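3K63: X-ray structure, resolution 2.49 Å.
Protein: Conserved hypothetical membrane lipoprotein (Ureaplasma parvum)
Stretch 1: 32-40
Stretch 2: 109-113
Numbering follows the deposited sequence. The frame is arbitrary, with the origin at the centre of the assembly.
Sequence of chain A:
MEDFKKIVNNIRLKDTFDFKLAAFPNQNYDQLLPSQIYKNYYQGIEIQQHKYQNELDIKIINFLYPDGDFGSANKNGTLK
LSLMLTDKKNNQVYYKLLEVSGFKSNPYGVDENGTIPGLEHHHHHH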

ATOM      1  N   LEU A  32       8.920  -4.390   7.192  1.00 50.44           N
ATOM      2  CA  LEU A  32       9.157  -3.120   6.503  1.00 47.98           C
ATOM      3  C   LEU A  32       8.489  -1.915   7.131  1.00 44.51           C
ATOM      4  O   LEU A  32       7.277  -1.871   7.297  1.00 43.29           O
ATOM      5  CB  LEU A  32       8.707  -3.215   5.052  1.00 46.14           C
ATOM      6  CG  LEU A  32       9.531  -4.106   4.136  1.00 45.33           C
ATOM      7  CD1 LEU A  32       8.764  -4.295   2.852  1.00 45.79           C
ATOM      8  CD2 LEU A  32      10.900  -3.491   3.877  1.00 41.68           C
ATOM      9  N   LEU A  33       9.295  -0.923   7.471  1.00 41.87           N
ATOM     10  CA  LEU A  33       8.764   0.297   8.054  1.00 45.02           C
ATOM     11  C   LEU A  33       8.023   1.072   6.963  1.00 44.12           C
ATOM     12  O   LEU A  33       8.414   1.036   5.792  1.00 41.21           O
ATOM     13  CB  LEU A  33       9.902   1.160   8.587  1.00 47.40           C
ATOM     14  CG  LEU A  33      10.594   0.733   9.882  1.00 49.67           C
ATOM     15  CD1 LEU A  33      11.951   1.423   9.985  1.00 44.38           C
ATOM     16  CD2 LEU A  33       9.704   1.066  11.091  1.00 43.22           C
ATOM     17  N   PRO A  34       6.926   1.751   7.321  1.00 42.85           N
ATOM     18  CA  PRO A  34       6.235   2.494   6.273  1.00 44.60           C
ATOM     19  C   PRO A  34       7.190   3.403   5.514  1.00 44.38           C
ATOM     20  O   PRO A  34       7.104   3.497   4.289  1.00 44.18           O
ATOM     21  CB  PRO A  34       5.173   3.263   7.043  1.00 44.53           C
ATOM     22  CG  PRO A  34       4.748   2.233   8.061  1.00 45.40           C
ATOM     23  CD  PRO A  34       6.079   1.620   8.520  1.00 43.35           C
ATOM     24  N   SER A  35       8.119   4.042   6.227  1.00 46.01           N
ATOM     25  CA  SER A  35       9.071   4.956   5.596  1.00 39.87           C
ATOM     26  C   SER A  35       9.941   4.277   4.547  1.00 40.97           C
ATOM     27  O   SER A  35      10.246   4.880   3.526  1.00 43.10           O
ATOM     28  CB  SER A  35       9.934   5.655   6.657  1.00 39.67           C
ATOM     29  OG  SER A  35      10.702   4.731   7.408  1.00 45.05           O
ATOM     30  N   GLN A  36      10.339   3.032   4.786  1.00 41.61           N
ATOM     31  CA  GLN A  36      11.147   2.294   3.813  1.00 40.03           C
ATOM     32  C   GLN A  36      10.360   2.103   2.507  1.00 38.33           C
ATOM     33  O   GLN A  36      10.891   2.291   1.413  1.00 37.11           O
ATOM     34  CB  GLN A  36      11.534   0.912   4.358  1.00 43.22           C
ATOM     35  CG  GLN A  36      12.467   0.920   5.564  1.00 39.45           C
ATOM     36  CD  GLN A  36      12.662  -0.463   6.133  1.00 40.31           C
ATOM     37  OE1 GLN A  36      11.821  -0.971   6.890  1.00 44.34           O
ATOM     38  NE2 GLN A  36      13.761  -1.099   5.746  1.00 42.22           N
ATOM     39  N   ILE A  37       9.091   1.726   2.629  1.00 37.89           N
ATOM     40  CA  ILE A  37       8.248   1.502   1.458  1.00 38.20           C
ATOM     41  C   ILE A  37       8.024   2.802   0.677  1.00 35.61           C
ATOM     42  O   ILE A  37       8.113   2.833  -0.548  1.00 34.95           O
ATOM     43  CB  ILE A  37       6.887   0.879   1.882  1.00 41.80           C
ATOM     44  CG1 ILE A  37       7.123  -0.555   2.382  1.00 38.90           C
ATOM     45  CG2 ILE A  37       5.904   0.900   0.704  1.00 34.31           C
ATOM     46  CD1 ILE A  37       5.922  -1.200   3.082  1.00 43.25           C
ATOM     47  N   TYR A  38       7.744   3.872   1.408  1.00 39.13           N
ATOM     48  CA  TYR A  38       7.513   5.187   0.829  1.00 36.05           C
ATOM     49  C   TYR A  38       8.721   5.711   0.026  1.00 39.63           C
ATOM     50  O   TYR A  38       8.561   6.394  -0.980  1.00 35.13           O
ATOM     51  CB  TYR A  38       7.204   6.159   1.959  1.00 37.64           C
ATOM     52  CG  TYR A  38       7.043   7.605   1.537  1.00 37.05           C
ATOM     53  CD1 TYR A  38       5.808   8.101   1.138  1.00 37.53           C
ATOM     54  CD2 TYR A  38       8.123   8.476   1.557  1.00 35.55           C
ATOM     55  CE1 TYR A  38       5.655   9.437   0.774  1.00 41.78           C
ATOM     56  CE2 TYR A  38       7.986   9.802   1.198  1.00 38.70           C
ATOM     57  CZ  TYR A  38       6.750  10.284   0.805  1.00 43.32           C
ATOM     58  OH  TYR A  38       6.598  11.611   0.435  1.00 52.59           O
ATOM     59  N   LYS A  39       9.929   5.383   0.480  1.00 37.79           N
ATOM     60  CA  LYS A  39      11.154   5.847  -0.166  1.00 37.09           C
ATOM     61  C   LYS A  39      11.720   4.904  -1.218  1.00 36.62           C
ATOM     62  O   LYS A  39      12.723   5.213  -1.871  1.00 33.87           O
ATOM     63  CB  LYS A  39      12.223   6.114   0.905  1.00 39.17           C
ATOM     64  CG  LYS A  39      11.881   7.291   1.786  1.00 45.09           C
ATOM     65  CD  LYS A  39      12.910   7.569   2.856  1.00 47.15           C
ATOM     66  CE  LYS A  39      12.632   8.957   3.460  1.00 65.63           C
ATOM     67  NZ  LYS A  39      13.594   9.405   4.525  1.00 80.89           N
ATOM     68  N   ASN A  40      11.070   3.763  -1.398  1.00 37.63           N
ATOM     69  CA  ASN A  40      11.580   2.795  -2.350  1.00 37.16           C
ATOM     70  C   ASN A  40      10.621   2.232  -3.358  1.00 35.95           C
ATOM     71  O   ASN A  40      11.020   1.385  -4.137  1.00 35.99           O
ATOM     72  CB  ASN A  40      12.249   1.639  -1.602  1.00 40.02           C
ATOM     73  CG  ASN A  40      13.464   2.086  -0.840  1.00 37.91           C
ATOM     74  OD1 ASN A  40      14.519   2.358  -1.420  1.00 36.52           O
ATOM     75  ND2 ASN A  40      13.321   2.192   0.469  1.00 36.87           N
ATOM     76  N   GLY A 109       8.874   6.059  16.158  1.00 58.71           N
ATOM     77  CA  GLY A 109       8.761   6.430  14.761  1.00 58.08           C
ATOM     78  C   GLY A 109      10.077   6.671  14.048  1.00 54.76           C
ATOM     79  O   GLY A 109      10.097   7.154  12.923  1.00 55.14           O
ATOM     80  N   VAL A 110      11.186   6.353  14.697  1.00 56.41           N
ATOM     81  CA  VAL A 110      12.490   6.554  14.073  1.00 56.37           C
ATOM     82  C   VAL A 110      12.547   5.699  12.803  1.00 54.97           C
ATOM     83  O   VAL A 110      12.012   4.600  12.795  1.00 53.65           O
ATOM     84  CB  VAL A 110      13.628   6.160  15.059  1.00 55.87           C
ATOM     85  CG1 VAL A 110      13.321   4.810  15.674  1.00 62.14           C
ATOM     86  CG2 VAL A 110      14.972   6.129  14.347  1.00 56.94           C
ATOM     87  N   ASP A 111      13.176   6.195  11.735  1.00 53.60           N
ATOM     88  CA  ASP A 111      13.245   5.432  10.484  1.00 53.51           C
ATOM     89  C   ASP A 111      14.482   4.542  10.344  1.00 51.15           C
ATOM     90  O   ASP A 111      15.369   4.551  11.200  1.00 53.63           O
ATOM     91  CB  ASP A 111      13.143   6.364   9.265  1.00 50.46           C
ATOM     92  CG  ASP A 111      14.369   7.251   9.092  1.00 57.19           C
ATOM     93  OD1 ASP A 111      15.358   7.070   9.840  1.00 57.38           O
ATOM     94  OD2 ASP A 111      14.349   8.129   8.194  1.00 57.66           O
ATOM     95  N   GLU A 112      14.523   3.793   9.241  1.00 49.89           N
ATOM     96  CA  GLU A 112      15.603   2.854   8.941  1.00 54.04           C
ATOM     97  C   GLU A 112      17.009   3.460   8.940  1.00 57.53           C
ATOM     98  O   GLU A 112      18.003   2.733   8.929  1.00 53.78           O
ATOM     99  CB  GLU A 112      15.354   2.183   7.584  1.00 49.50           C
ATOM    100  CG  GLU A 112      15.513   3.136   6.411  1.00 48.34           C
ATOM    101  CD  GLU A 112      14.233   3.886   6.092  1.00 49.75           C
ATOM    102  OE1 GLU A 112      13.421   4.108   7.016  1.00 49.73           O
ATOM    103  OE2 GLU A 112      14.040   4.263   4.918  1.00 52.42           O
ATOM    104  N   ASN A 113      17.095   4.783   8.919  1.00 56.42           N
ATOM    105  CA  ASN A 113      18.389   5.447   8.912  1.00 55.84           C
ATOM    106  C   ASN A 113      18.607   6.205  10.217  1.00 60.03           C
ATOM    107  O   ASN A 113      19.363   7.170  10.271  1.00 67.10           O
ATOM    108  CB  ASN A 113      18.489   6.370   7.684  1.00 57.67           C
ATOM    109  CG  ASN A 113      18.811   5.599   6.412  1.00 59.87           C
ATOM    110  OD1 ASN A 113      18.283   5.880   5.334  1.00 60.46           O
ATOM    111  ND2 ASN A 113      19.703   4.616   6.540  1.00 61.50           N
TER

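How do a short helix and an irregular strip of chain come to lie together? Stretch 1 turns into a helix just after Leu33, which holds the N-cap position, while residues 109-113 form neither helix nor strand. The backbones stay well apart, Ser35 CA lying 6.4 Å from Asp111 CA and Gln36 CA 6.8 Å from Glu112 CA, so side chains do most of the bridging. The contact is small, burying 265 Å² in all.

Why does Glu112 cover the most surface? Its CA-to-CB bond points toward the helix, and its side chain bends, with chi1 p and chi2 m, to bring the carboxylate to the first turn. There Ser35 OG donates a hydrogen bond to Glu112 OE1 at 2.8 Å, a short link between a hydroxyl and a charged acceptor. The aliphatic part of Gln36 packs beside the same group, Gln36 CG lying 3.5 Å from Glu112 CD. The amide oxygen of Gln36 is occupied within its own stretch: Leu33 N donates to Gln36 OE1 at 2.6 Å, a nearly straight bond that ties the helix start to its first turn.

What does Asp111 add? Ser35 OG also rests 3.5 Å from Asp111 CB, so the serine touches both acidic residues. Farther along, Lys39 extends with chi2 to chi4 all t, and Lys39 NZ forms a long salt bridge to Asp111 OD2 at 4.0 Å, where attraction between charges acts without close contact. The other oxygen serves its own loop: Asn113 N donates to Asp111 OD1 at 3.0 Å.

Where is the nonpolar part of the contact? Leu33, buried and with its CA-to-CB bond directed toward stretch 2, sets its CD1 methyl against the backbone, with Leu33 CD1 3.6 Å from Glu112 N and 4.0 Å from Asp111 C. This is van der Waals packing, complementing the polar links made by Ser35 and Lys39.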